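N2152 (Neocallimastix frontalis, PDB 5U22) probably hydrolyses glycosidic bonds in rare arabinosyl substrates, as a family 39 glycoside hydrolase of an anaerobic rumen fungus. Local coordinates at residues I106-W110 with P111-P115; V150-K153 with D154-L158; L158-N161 with Q162-K165; N191-K194 with N195-F199. All coordinates share one frame; numbering follows the deposited sequence.

Interaction 1 of 4, residues I106-W110 with P111-P115; sequences ILPGW and PYRWP
Trp110 turns the edge of its six-membered ring toward the face of Tyr112, an offset edge-to-face pair with centroids 5.2 Å apart and planes at 65°. The touching atom is Trp110 CZ3, 3.6 Å from Tyr112 CE2. With its CG anti to the backbone N (chi1 -174°), the indole swings back over the turn, where one face lies against Pro111 CA. A cis peptide bond joins Trp110 to Pro111 where the chain doubles back. The turn is tied by one backbone hydrogen bond, Arg113 N to Pro108 O at 2.8 Å. Above this carbonyl the Arg113 chain, bent at chi3 (-76°), lays one face of its guanidinium over Pro108 O and Gly109 N; the side chain crosses Pro108 at about a right angle, NH2 lying beside CB and CG of the proline. Leu107 points its CD2 at the Pro115 ring, 3.7 Å from CD of Pro115, while Leu107 O lies at the edge of the Tyr112 ring. Tyr112 OH is held by hydrogen bonds with Asp105 and Asn146. A leucine in place of Tyr112 would probably leave the Trp110 edge without its aromatic face and Asp105 without its hydroxyl mate. This loop after strand 98-102 presents the Trp110 indole to a bound BTB molecule, and the ring pair and the cis peptide are likely to limit the indole's freedom.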
loop_
_atom_site.group_PDB
_atom_site.type_symbol
_atom_site.label_atom_id
_atom_site.label_comp_id
_atom_site.label_asym_id
_atom_site.label_seq_id
_atom_site.Cartn_x
_atom_site.Cartn_y
_atom_site.Cartn_z
ATOM N N ILE A 106 8.698 -19.759 -0.301
ATOM C CA ILE A 106 8.890 -21.203 -0.414
ATOM C C ILE A 106 10.042 -21.652 0.472
ATOM O O ILE A 106 10.025 -22.766 1.021
ATOM C CB ILE A 106 9.143 -21.595 -1.887
ATOM C CG1 ILE A 106 7.855 -21.502 -2.707
ATOM C CG2 ILE A 106 9.765 -23.007 -1.992
ATOM C CD1 ILE A 106 8.076 -21.757 -4.172
ATOM N N LEU A 107 11.038 -20.812 0.636
ATOM C CA LEU A 107 12.313 -21.142 1.272
ATOM C C LEU A 107 12.348 -20.703 2.730
ATOM O O LEU A 107 11.829 -19.633 3.071
ATOM C CB LEU A 107 13.469 -20.471 0.532
ATOM C CG LEU A 107 13.575 -20.835 -0.947
ATOM C CD1 LEU A 107 14.736 -20.060 -1.569
ATOM C CD2 LEU A 107 13.745 -22.347 -1.126
ATOM N N PRO A 108 12.996 -21.500 3.580
ATOM C CA PRO A 108 13.135 -21.145 4.993
ATOM C C PRO A 108 14.375 -20.298 5.243
ATOM O O PRO A 108 15.306 -20.256 4.439
ATOM C CB PRO A 108 13.290 -22.519 5.657
ATOM C CG PRO A 108 14.164 -23.253 4.651
ATOM C CD PRO A 108 13.682 -22.772 3.275
ATOM N N GLY A 109 14.374 -19.628 6.392
ATOM C CA GLY A 109 15.536 -18.883 6.855
ATOM C C GLY A 109 15.539 -17.442 6.381
ATOM O O GLY A 109 14.952 -17.087 5.361
ATOM N N TRP A 110 16.200 -16.588 7.160
ATOM C CA TRP A 110 16.461 -15.211 6.743
ATOM C C TRP A 110 17.913 -14.852 7.053
ATOM O O TRP A 110 18.301 -14.787 8.224
ATOM C CB TRP A 110 15.516 -14.219 7.427
ATOM C CG TRP A 110 15.670 -12.816 6.892
ATOM C CD1 TRP A 110 16.508 -11.849 7.364
ATOM C CD2 TRP A 110 14.975 -12.234 5.779
ATOM N NE1 TRP A 110 16.377 -10.699 6.619
ATOM C CE2 TRP A 110 15.444 -10.908 5.638
ATOM C CE3 TRP A 110 13.999 -12.702 4.892
ATOM C CZ2 TRP A 110 14.969 -10.039 4.643
ATOM C CZ3 TRP A 110 13.534 -11.840 3.892
ATOM C CH2 TRP A 110 14.020 -10.521 3.782
ATOM N N PRO A 111 18.730 -14.631 6.006
ATOM C CA PRO A 111 18.376 -14.699 4.579
ATOM C C PRO A 111 17.942 -16.083 4.117
ATOM O O PRO A 111 18.378 -17.070 4.711
ATOM C CB PRO A 111 19.667 -14.284 3.882
ATOM C CG PRO A 111 20.376 -13.427 4.906
ATOM C CD PRO A 111 20.103 -14.132 6.193
ATOM N N TYR A 112 17.083 -16.124 3.095
ATOM C CA TYR A 112 16.566 -17.382 2.559
ATOM C C TYR A 112 17.679 -18.391 2.333
ATOM O O TYR A 112 18.735 -18.067 1.782
ATOM C CB TYR A 112 15.835 -17.146 1.237
ATOM C CG TYR A 112 14.653 -16.217 1.352
ATOM C CD1 TYR A 112 13.464 -16.652 1.920
ATOM C CD2 TYR A 112 14.730 -14.898 0.908
ATOM C CE1 TYR A 112 12.375 -15.799 2.036
ATOM C CE2 TYR A 112 13.648 -14.041 1.019
ATOM C CZ TYR A 112 12.477 -14.500 1.591
ATOM O OH TYR A 112 11.393 -13.661 1.720
ATOM N N ARG A 113 17.425 -19.628 2.730
ATOM C CA ARG A 113 18.415 -20.682 2.545
ATOM C C ARG A 113 18.240 -21.246 1.144
ATOM O O ARG A 113 17.340 -22.051 0.892
ATOM C CB ARG A 113 18.267 -21.745 3.627
ATOM C CG ARG A 113 18.774 -21.258 4.971
ATOM C CD ARG A 113 19.157 -22.424 5.850
ATOM N NE ARG A 113 17.969 -23.069 6.385
ATOM C CZ ARG A 113 17.308 -22.617 7.440
ATOM N NH1 ARG A 113 17.721 -21.517 8.055
ATOM N NH2 ARG A 113 16.230 -23.256 7.874
ATOM N N TRP A 114 19.095 -20.800 0.227
ATOM C CA TRP A 114 19.003 -21.212 -1.167
ATOM C C TRP A 114 19.312 -22.700 -1.292
ATOM O O TRP A 114 20.357 -23.151 -0.804
ATOM C CB TRP A 114 19.982 -20.397 -2.000
ATOM C CG TRP A 114 20.061 -20.749 -3.450
ATOM C CD1 TRP A 114 21.087 -21.393 -4.084
ATOM C CD2 TRP A 114 19.085 -20.458 -4.458
ATOM N NE1 TRP A 114 20.811 -21.510 -5.432
ATOM C CE2 TRP A 114 19.585 -20.951 -5.683
ATOM C CE3 TRP A 114 17.837 -19.831 -4.445
ATOM C CZ2 TRP A 114 18.883 -20.832 -6.878
ATOM C CZ3 TRP A 114 17.142 -19.712 -5.637
ATOM C CH2 TRP A 114 17.664 -20.212 -6.835
ATOM N N PRO A 115 18.438 -23.487 -1.917
ATOM C CA PRO A 115 18.663 -24.939 -2.027
ATOM C C PRO A 115 19.258 -25.382 -3.356
ATOM O O PRO A 115 19.308 -26.593 -3.604
ATOM C CB PRO A 115 17.239 -25.483 -1.879
ATOM C CG PRO A 115 16.412 -24.469 -2.641
ATOM C CD PRO A 115 17.100 -23.113 -2.418
#

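Interaction 2 of 4, residues V150-K153 with D154-L158; sequences VTWK and DSNGL
Leu158 O receives the indole N-H of Trp152: NE1 lies 2.8 Å from this carbonyl oxygen, with 146° at the hydrogen. The oxygen sits in the plane of the indole, while the donor is tilted somewhat from the carbonyl plane, so the bond ties the pyrrole edge of the ring to the far end of the loop. CG of Trp152 is anti to the backbone N (chi1 -167°), which brings the indole back against the 154-158 turn. There Asn156 lies over one face, its ND2 3.2 Å above the ring plane and offset toward the rim. The amide stands nearly upright on the indole, their planes 86° apart. Asn156 ends a short 3-10 segment, 154-156, in the link from helix 148-151 to helix 160-174. The turn is closed by Asn156 N giving its hydrogen to Lys153 O at 2.9 Å. Gly157 N makes the next i to i+3 bond, to Asp154 O. Asn156 ND2 donates to a water 3.1 Å away, and the water also hydrogen-bonds Thr151 O at 2.7 Å, bridging the last turn of the helix to the amide. Leu158 crosses the indole at about a right angle and brings its CD2 to 3.7 Å from Trp152 CZ2. Beyond this, Trp114 and Trp145 each make an edge-to-face pair with Trp152, and Phe160 and Met163 pack on it from helix 160-174.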
loop_
_atom_site.group_PDB
_atom_site.type_symbol
_atom_site.label_atom_id
_atom_site.label_comp_id
_atom_site.label_asym_id
_atom_site.label_seq_id
_atom_site.Cartn_x
_atom_site.Cartn_y
_atom_site.Cartn_z
ATOM N N VAL A 150 19.190 -7.641 0.523
ATOM C CA VAL A 150 19.410 -8.132 1.871
ATOM C C VAL A 150 19.709 -9.627 1.879
ATOM O O VAL A 150 20.546 -10.088 2.659
ATOM C CB VAL A 150 18.193 -7.812 2.768
ATOM C CG1 VAL A 150 18.341 -8.449 4.150
ATOM C CG2 VAL A 150 18.017 -6.323 2.907
ATOM N N THR A 151 19.066 -10.399 0.993
ATOM C CA THR A 151 19.030 -11.850 1.145
ATOM C C THR A 151 19.755 -12.643 0.070
ATOM O O THR A 151 20.000 -13.831 0.285
ATOM C CB THR A 151 17.582 -12.355 1.193
ATOM O OG1 THR A 151 16.900 -12.007 -0.026
ATOM C CG2 THR A 151 16.873 -11.762 2.378
ATOM N N TRP A 152 20.097 -12.053 -1.075
ATOM C CA TRP A 152 20.815 -12.828 -2.076
ATOM C C TRP A 152 22.307 -12.855 -1.759
ATOM O O TRP A 152 22.898 -11.832 -1.408
ATOM C CB TRP A 152 20.588 -12.285 -3.490
ATOM C CG TRP A 152 21.099 -13.312 -4.458
ATOM C CD1 TRP A 152 22.326 -13.338 -5.057
ATOM C CD2 TRP A 152 20.446 -14.531 -4.819
ATOM N NE1 TRP A 152 22.455 -14.481 -5.814
ATOM C CE2 TRP A 152 21.315 -15.230 -5.686
ATOM C CE3 TRP A 152 19.199 -15.094 -4.512
ATOM C CZ2 TRP A 152 20.973 -16.451 -6.257
ATOM C CZ3 TRP A 152 18.862 -16.312 -5.077
ATOM C CH2 TRP A 152 19.748 -16.982 -5.933
ATOM N N LYS A 153 22.918 -14.035 -1.887
ATOM C CA LYS A 153 24.331 -14.239 -1.577
ATOM C C LYS A 153 25.027 -14.843 -2.786
ATOM O O LYS A 153 24.533 -15.819 -3.359
ATOM C CB LYS A 153 24.507 -15.164 -0.367
ATOM C CG LYS A 153 23.816 -14.698 0.911
ATOM C CD LYS A 153 24.256 -13.291 1.328
ATOM C CE LYS A 153 23.481 -12.820 2.564
ATOM N NZ LYS A 153 23.784 -11.403 2.917
ATOM N N ASP A 154 26.176 -14.267 -3.165
ATOM C CA ASP A 154 26.940 -14.793 -4.299
ATOM C C ASP A 154 27.261 -16.268 -4.124
ATOM O O ASP A 154 27.389 -17.004 -5.113
ATOM C CB ASP A 154 28.250 -14.017 -4.479
ATOM C CG ASP A 154 28.056 -12.644 -5.105
ATOM O OD1 ASP A 154 27.022 -12.414 -5.770
ATOM O OD2 ASP A 154 28.965 -11.799 -4.935
ATOM N N SER A 155 27.408 -16.715 -2.878
ATOM C CA SER A 155 27.714 -18.108 -2.583
ATOM C C SER A 155 26.584 -19.061 -2.955
ATOM O O SER A 155 26.780 -20.279 -2.882
ATOM C CB SER A 155 28.037 -18.255 -1.098
ATOM O OG SER A 155 26.911 -17.906 -0.322
ATOM N N ASN A 156 25.410 -18.547 -3.334
ATOM C CA ASN A 156 24.345 -19.404 -3.855
ATOM C C ASN A 156 24.738 -20.099 -5.157
ATOM O O ASN A 156 24.059 -21.051 -5.559
ATOM C CB ASN A 156 23.061 -18.593 -4.085
ATOM C CG ASN A 156 22.420 -18.124 -2.793
ATOM O OD1 ASN A 156 22.825 -18.535 -1.705
ATOM N ND2 ASN A 156 21.390 -17.282 -2.907
ATOM N N GLY A 157 25.802 -19.655 -5.821
ATOM C CA GLY A 157 26.255 -20.258 -7.060
ATOM C C GLY A 157 25.916 -19.467 -8.303
ATOM O O GLY A 157 26.352 -19.843 -9.405
ATOM N N LEU A 158 25.146 -18.392 -8.154
ATOM C CA LEU A 158 24.740 -17.522 -9.246
ATOM C C LEU A 158 24.358 -16.180 -8.644
ATOM O O LEU A 158 24.091 -16.075 -7.444
ATOM C CB LEU A 158 23.577 -18.112 -10.056
ATOM C CG LEU A 158 22.195 -18.264 -9.419
ATOM C CD1 LEU A 158 21.198 -18.691 -10.484
ATOM C CD2 LEU A 158 22.182 -19.267 -8.277
HETATM O O HOH W 1 19.704 -16.445 -0.400
#

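Interaction 3 of 4, residues L158-N161 with Q162-K165; sequences LSFN and QMWK
Ser159 OG accepts the backbone N-H of Gln162 at 3.0 Å, and in return Gln162 OE1 accepts from Ser159 N at 3.2 Å. The second bond is straight at its hydrogen, 164°, though its donor is tilted 25° from the amide carbonyl plane. The serine hydroxyl lies between its own backbone N and carbonyl carbon (chi1 72°), a position that turns it onto the first turn of the helix. The glutamine chain, extended beyond CG, folds back along that turn, its OE1 also lying beside CA and CB of Leu158. This reciprocal pair is a capping box with Ser159 as the N-cap of helix 160-174, and it supplies acceptors to two N-H groups at the helix start, where the i to i+4 carbonyls are missing. The regular bonding then takes over: Met163 N to Ser159 O, Trp164 N to Phe160 O at 2.7 Å, and Lys165 N to Asn161 O. On the apolar side Met163, bent at chi2 and chi3, curls its methyl CE to 3.4 Å from Phe160 CD1. Phe160 and Trp164 lie side by side and point the same way, with Phe160 CZ 4.0 Å from CE3 of Trp164, while CB of Trp164 sits over one face of the phenyl ring. Leu158 sets CD1 3.9 Å from Met163 CB, just ahead of the helix. Further out, Pro183 and Ile180 of strand 180-185 receive Phe160 and Trp164 respectively. Trp164 NE1 is fixed by Cys205 O and Lys165 NZ by Asn203 O.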
loop_
_atom_site.group_PDB
_atom_site.type_symbol
_atom_site.label_atom_id
_atom_site.label_comp_id
_atom_site.label_asym_id
_atom_site.label_seq_id
_atom_site.Cartn_x
_atom_site.Cartn_y
_atom_site.Cartn_z
ATOM N N LEU A 158 25.146 -18.392 -8.154
ATOM C CA LEU A 158 24.740 -17.522 -9.246
ATOM C C LEU A 158 24.358 -16.180 -8.644
ATOM O O LEU A 158 24.091 -16.075 -7.444
ATOM C CB LEU A 158 23.577 -18.112 -10.056
ATOM C CG LEU A 158 22.195 -18.264 -9.419
ATOM C CD1 LEU A 158 21.198 -18.691 -10.484
ATOM C CD2 LEU A 158 22.182 -19.267 -8.277
ATOM N N SER A 159 24.376 -15.151 -9.483
ATOM C CA SER A 159 24.023 -13.814 -9.037
ATOM C C SER A 159 22.506 -13.670 -8.952
ATOM O O SER A 159 21.743 -14.500 -9.459
ATOM C CB SER A 159 24.584 -12.772 -9.995
ATOM O OG SER A 159 23.850 -12.804 -11.210
ATOM N N PHE A 160 22.058 -12.583 -8.312
ATOM C CA PHE A 160 20.627 -12.289 -8.310
ATOM C C PHE A 160 20.109 -12.093 -9.726
ATOM O O PHE A 160 19.056 -12.633 -10.095
ATOM C CB PHE A 160 20.299 -11.050 -7.478
ATOM C CG PHE A 160 18.865 -10.596 -7.662
ATOM C CD1 PHE A 160 17.833 -11.341 -7.130
ATOM C CD2 PHE A 160 18.555 -9.471 -8.413
ATOM C CE1 PHE A 160 16.506 -10.971 -7.322
ATOM C CE2 PHE A 160 17.234 -9.083 -8.608
ATOM C CZ PHE A 160 16.207 -9.839 -8.058
ATOM N N ASN A 161 20.838 -11.322 -10.543
ATOM C CA ASN A 161 20.396 -11.118 -11.921
ATOM C C ASN A 161 20.255 -12.448 -12.653
ATOM O O ASN A 161 19.336 -12.616 -13.463
ATOM C CB ASN A 161 21.360 -10.196 -12.682
ATOM C CG ASN A 161 21.289 -8.736 -12.223
ATOM O OD1 ASN A 161 20.381 -8.334 -11.492
ATOM N ND2 ASN A 161 22.254 -7.936 -12.664
ATOM N N GLN A 162 21.163 -13.398 -12.394
ATOM C CA GLN A 162 21.081 -14.708 -13.048
ATOM C C GLN A 162 19.845 -15.468 -12.576
ATOM O O GLN A 162 19.081 -16.005 -13.386
ATOM C CB GLN A 162 22.356 -15.536 -12.785
ATOM C CG GLN A 162 23.676 -15.060 -13.474
ATOM C CD GLN A 162 24.889 -16.044 -13.335
ATOM O OE1 GLN A 162 25.631 -16.052 -12.342
ATOM N NE2 GLN A 162 25.108 -16.836 -14.373
ATOM N N MET A 163 19.624 -15.518 -11.262
ATOM C CA MET A 163 18.433 -16.191 -10.750
ATOM C C MET A 163 17.164 -15.518 -11.266
ATOM O O MET A 163 16.187 -16.197 -11.615
ATOM C CB MET A 163 18.464 -16.214 -9.222
ATOM C CG MET A 163 17.263 -16.917 -8.584
ATOM S SD MET A 163 15.793 -15.844 -8.422
ATOM C CE MET A 163 16.437 -14.466 -7.523
ATOM N N TRP A 164 17.166 -14.182 -11.329
ATOM C CA TRP A 164 16.017 -13.454 -11.858
ATOM C C TRP A 164 15.730 -13.862 -13.291
ATOM O O TRP A 164 14.604 -14.241 -13.634
ATOM C CB TRP A 164 16.250 -11.940 -11.790
ATOM C CG TRP A 164 15.140 -11.173 -12.496
ATOM C CD1 TRP A 164 15.102 -10.789 -13.804
ATOM C CD2 TRP A 164 13.901 -10.734 -11.911
ATOM N NE1 TRP A 164 13.915 -10.135 -14.073
ATOM C CE2 TRP A 164 13.165 -10.086 -12.926
ATOM C CE3 TRP A 164 13.352 -10.815 -10.621
ATOM C CZ2 TRP A 164 11.896 -9.525 -12.697
ATOM C CZ3 TRP A 164 12.089 -10.260 -10.397
ATOM C CH2 TRP A 164 11.383 -9.624 -11.427
ATOM N N LYS A 165 16.738 -13.740 -14.156
ATOM C CA LYS A 165 16.571 -14.093 -15.562
ATOM C C LYS A 165 16.075 -15.524 -15.720
ATOM O O LYS A 165 15.139 -15.792 -16.481
ATOM C CB LYS A 165 17.902 -13.903 -16.287
ATOM C CG LYS A 165 17.949 -14.485 -17.696
ATOM C CD LYS A 165 16.937 -13.834 -18.621
ATOM C CE LYS A 165 17.155 -14.275 -20.073
ATOM N NZ LYS A 165 16.042 -13.830 -20.944
#

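Interaction 4 of 4, residues N191-K194 with N195-F199; sequences NKMK and NFLQF
Five successive i to i+4 bonds carry the helix through residues 191-199, from Asn195 N to Asn191 O at 2.9 Å, through Gln198 N to Lys194 O at 2.7 Å, to the last, Phe199 N to Asn195 O. On the buried side Met193 and Leu197 lie one turn apart. The methionine leaves the backbone with CG anti to its N (chi1 177°), which sets CG 3.8 Å from Leu197 CD1, and the bend at chi2 turns SD to 4.0 Å from Leu197 CG. The same sulfur approaches the Phe196 ring obliquely, 4.4 Å from its CD2. Leu197 CG in turn packs 3.3 Å from Met193 O, the carbonyl that its own N-H engages. On the outer side Lys194 runs fully extended, and Gln198 slants across it, its flat amide beside the aliphatic stem: NE2 is 3.5 Å from Lys194 CE. This is contact with the methylenes, the ammonium lying further out. Gln198 CB and CG also lie beside Lys194 O. Replacing Gln198 by an alanine would probably uncover the stem of Lys194 and set its chain free to turn. The segment belongs to the beta-alpha-beta unit of strand 180-185, helix 190-202 and strand 209-212 in the TIM barrel. Met193 and Phe196 face Phe185 of the first strand, Leu197 and Gln198 meet Leu235 of helix 221-235, and Phe196 and Phe199 reach helix 160-174, while Lys192 is anchored by a salt bridge to Asp149.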
loop_
_atom_site.group_PDB
_atom_site.type_symbol
_atom_site.label_atom_id
_atom_site.label_comp_id
_atom_site.label_asym_id
_atom_site.label_seq_id
_atom_site.Cartn_x
_atom_site.Cartn_y
_atom_site.Cartn_z
ATOM N N ASN A 191 21.202 3.886 -8.444
ATOM C CA ASN A 191 22.173 3.060 -9.162
ATOM C C ASN A 191 21.739 1.601 -9.186
ATOM O O ASN A 191 21.859 0.920 -10.214
ATOM C CB ASN A 191 23.550 3.178 -8.516
ATOM C CG ASN A 191 24.330 4.399 -8.989
ATOM O OD1 ASN A 191 23.831 5.211 -9.757
ATOM N ND2 ASN A 191 25.559 4.531 -8.513
ATOM N N LYS A 192 21.239 1.105 -8.050
ATOM C CA LYS A 192 20.788 -0.275 -7.941
ATOM C C LYS A 192 19.630 -0.546 -8.893
ATOM O O LYS A 192 19.613 -1.560 -9.607
ATOM C CB LYS A 192 20.385 -0.542 -6.487
ATOM C CG LYS A 192 19.852 -1.927 -6.201
ATOM C CD LYS A 192 19.788 -2.179 -4.695
ATOM C CE LYS A 192 18.934 -1.137 -3.978
ATOM N NZ LYS A 192 18.913 -1.315 -2.498
ATOM N N MET A 193 18.657 0.366 -8.932
ATOM C CA MET A 193 17.513 0.193 -9.825
ATOM C C MET A 193 17.932 0.304 -11.285
ATOM O O MET A 193 17.515 -0.500 -12.124
ATOM C CB MET A 193 16.431 1.227 -9.510
ATOM C CG MET A 193 15.226 1.151 -10.450
ATOM S SD MET A 193 14.347 -0.432 -10.364
ATOM C CE MET A 193 13.394 -0.203 -8.863
ATOM N N LYS A 194 18.749 1.305 -11.610
ATOM C CA LYS A 194 19.196 1.469 -12.989
ATOM C C LYS A 194 19.929 0.225 -13.482
ATOM O O LYS A 194 19.665 -0.266 -14.585
ATOM C CB LYS A 194 20.090 2.706 -13.090
ATOM C CG LYS A 194 20.590 3.010 -14.516
ATOM C CD LYS A 194 21.433 4.297 -14.530
ATOM C CE LYS A 194 21.985 4.618 -15.914
ATOM N NZ LYS A 194 22.445 6.040 -15.953
ATOM N N ASN A 195 20.863 -0.290 -12.672
ATOM C CA ASN A 195 21.578 -1.516 -13.039
ATOM C C ASN A 195 20.595 -2.646 -13.324
ATOM O O ASN A 195 20.736 -3.382 -14.304
ATOM C CB ASN A 195 22.553 -1.908 -11.932
ATOM C CG ASN A 195 23.941 -1.270 -12.103
ATOM O OD1 ASN A 195 24.471 -1.197 -13.218
ATOM N ND2 ASN A 195 24.540 -0.833 -10.999
ATOM N N PHE A 196 19.563 -2.780 -12.495
ATOM C CA PHE A 196 18.577 -3.829 -12.715
ATOM C C PHE A 196 17.761 -3.581 -13.978
ATOM O O PHE A 196 17.474 -4.519 -14.732
ATOM C CB PHE A 196 17.641 -3.951 -11.515
ATOM C CG PHE A 196 16.490 -4.872 -11.773
ATOM C CD1 PHE A 196 16.690 -6.240 -11.786
ATOM C CD2 PHE A 196 15.220 -4.379 -12.030
ATOM C CE1 PHE A 196 15.647 -7.109 -12.031
ATOM C CE2 PHE A 196 14.169 -5.244 -12.282
ATOM C CZ PHE A 196 14.386 -6.610 -12.282
ATOM N N LEU A 197 17.331 -2.337 -14.200
ATOM C CA LEU A 197 16.561 -2.041 -15.403
ATOM C C LEU A 197 17.398 -2.238 -16.660
ATOM O O LEU A 197 16.904 -2.761 -17.668
ATOM C CB LEU A 197 16.026 -0.610 -15.346
ATOM C CG LEU A 197 14.962 -0.408 -14.273
ATOM C CD1 LEU A 197 14.567 1.065 -14.207
ATOM C CD2 LEU A 197 13.762 -1.286 -14.567
ATOM N N GLN A 198 18.654 -1.789 -16.634
ATOM C CA GLN A 198 19.519 -1.975 -17.794
ATOM C C GLN A 198 19.719 -3.459 -18.090
ATOM O O GLN A 198 19.613 -3.897 -19.243
ATOM C CB GLN A 198 20.854 -1.273 -17.570
ATOM C CG GLN A 198 20.784 0.239 -17.762
ATOM C CD GLN A 198 22.120 0.924 -17.524
ATOM O OE1 GLN A 198 22.904 0.500 -16.679
ATOM N NE2 GLN A 198 22.373 2.003 -18.253
ATOM N N PHE A 199 19.998 -4.249 -17.054
ATOM C CA PHE A 199 20.129 -5.693 -17.223
ATOM C C PHE A 199 18.855 -6.302 -17.793
ATOM O O PHE A 199 18.905 -7.135 -18.708
ATOM C CB PHE A 199 20.473 -6.348 -15.881
ATOM C CG PHE A 199 20.420 -7.849 -15.919
ATOM C CD1 PHE A 199 21.532 -8.583 -16.305
ATOM C CD2 PHE A 199 19.254 -8.528 -15.597
ATOM C CE1 PHE A 199 21.489 -9.971 -16.352
ATOM C CE2 PHE A 199 19.196 -9.915 -15.649
ATOM C CZ PHE A 199 20.313 -10.640 -16.029
#

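Interactions 1, 2 and 3 form one continuous patch at the periphery of the barrel domain. Trp114 of interaction 1 packs on Trp152 of interaction 2, CE3 to CZ3 3.7 Å, and its CH2 lies 3.8 Å from Met163 CG in interaction 3. Interactions 2 and 3 share Leu158, and Trp152 CH2 of the one is 3.6 Å from Met163 CB of the other. Interaction 4 joins through interaction 3, with Phe196 CZ 3.7 Å from Trp164 CE2; its nearest atoms stay about 12 Å from interaction 1. The bound BTB is about 3 Å from the Trp110 side chain, against about 12 Å from those of Lys153 and Lys192.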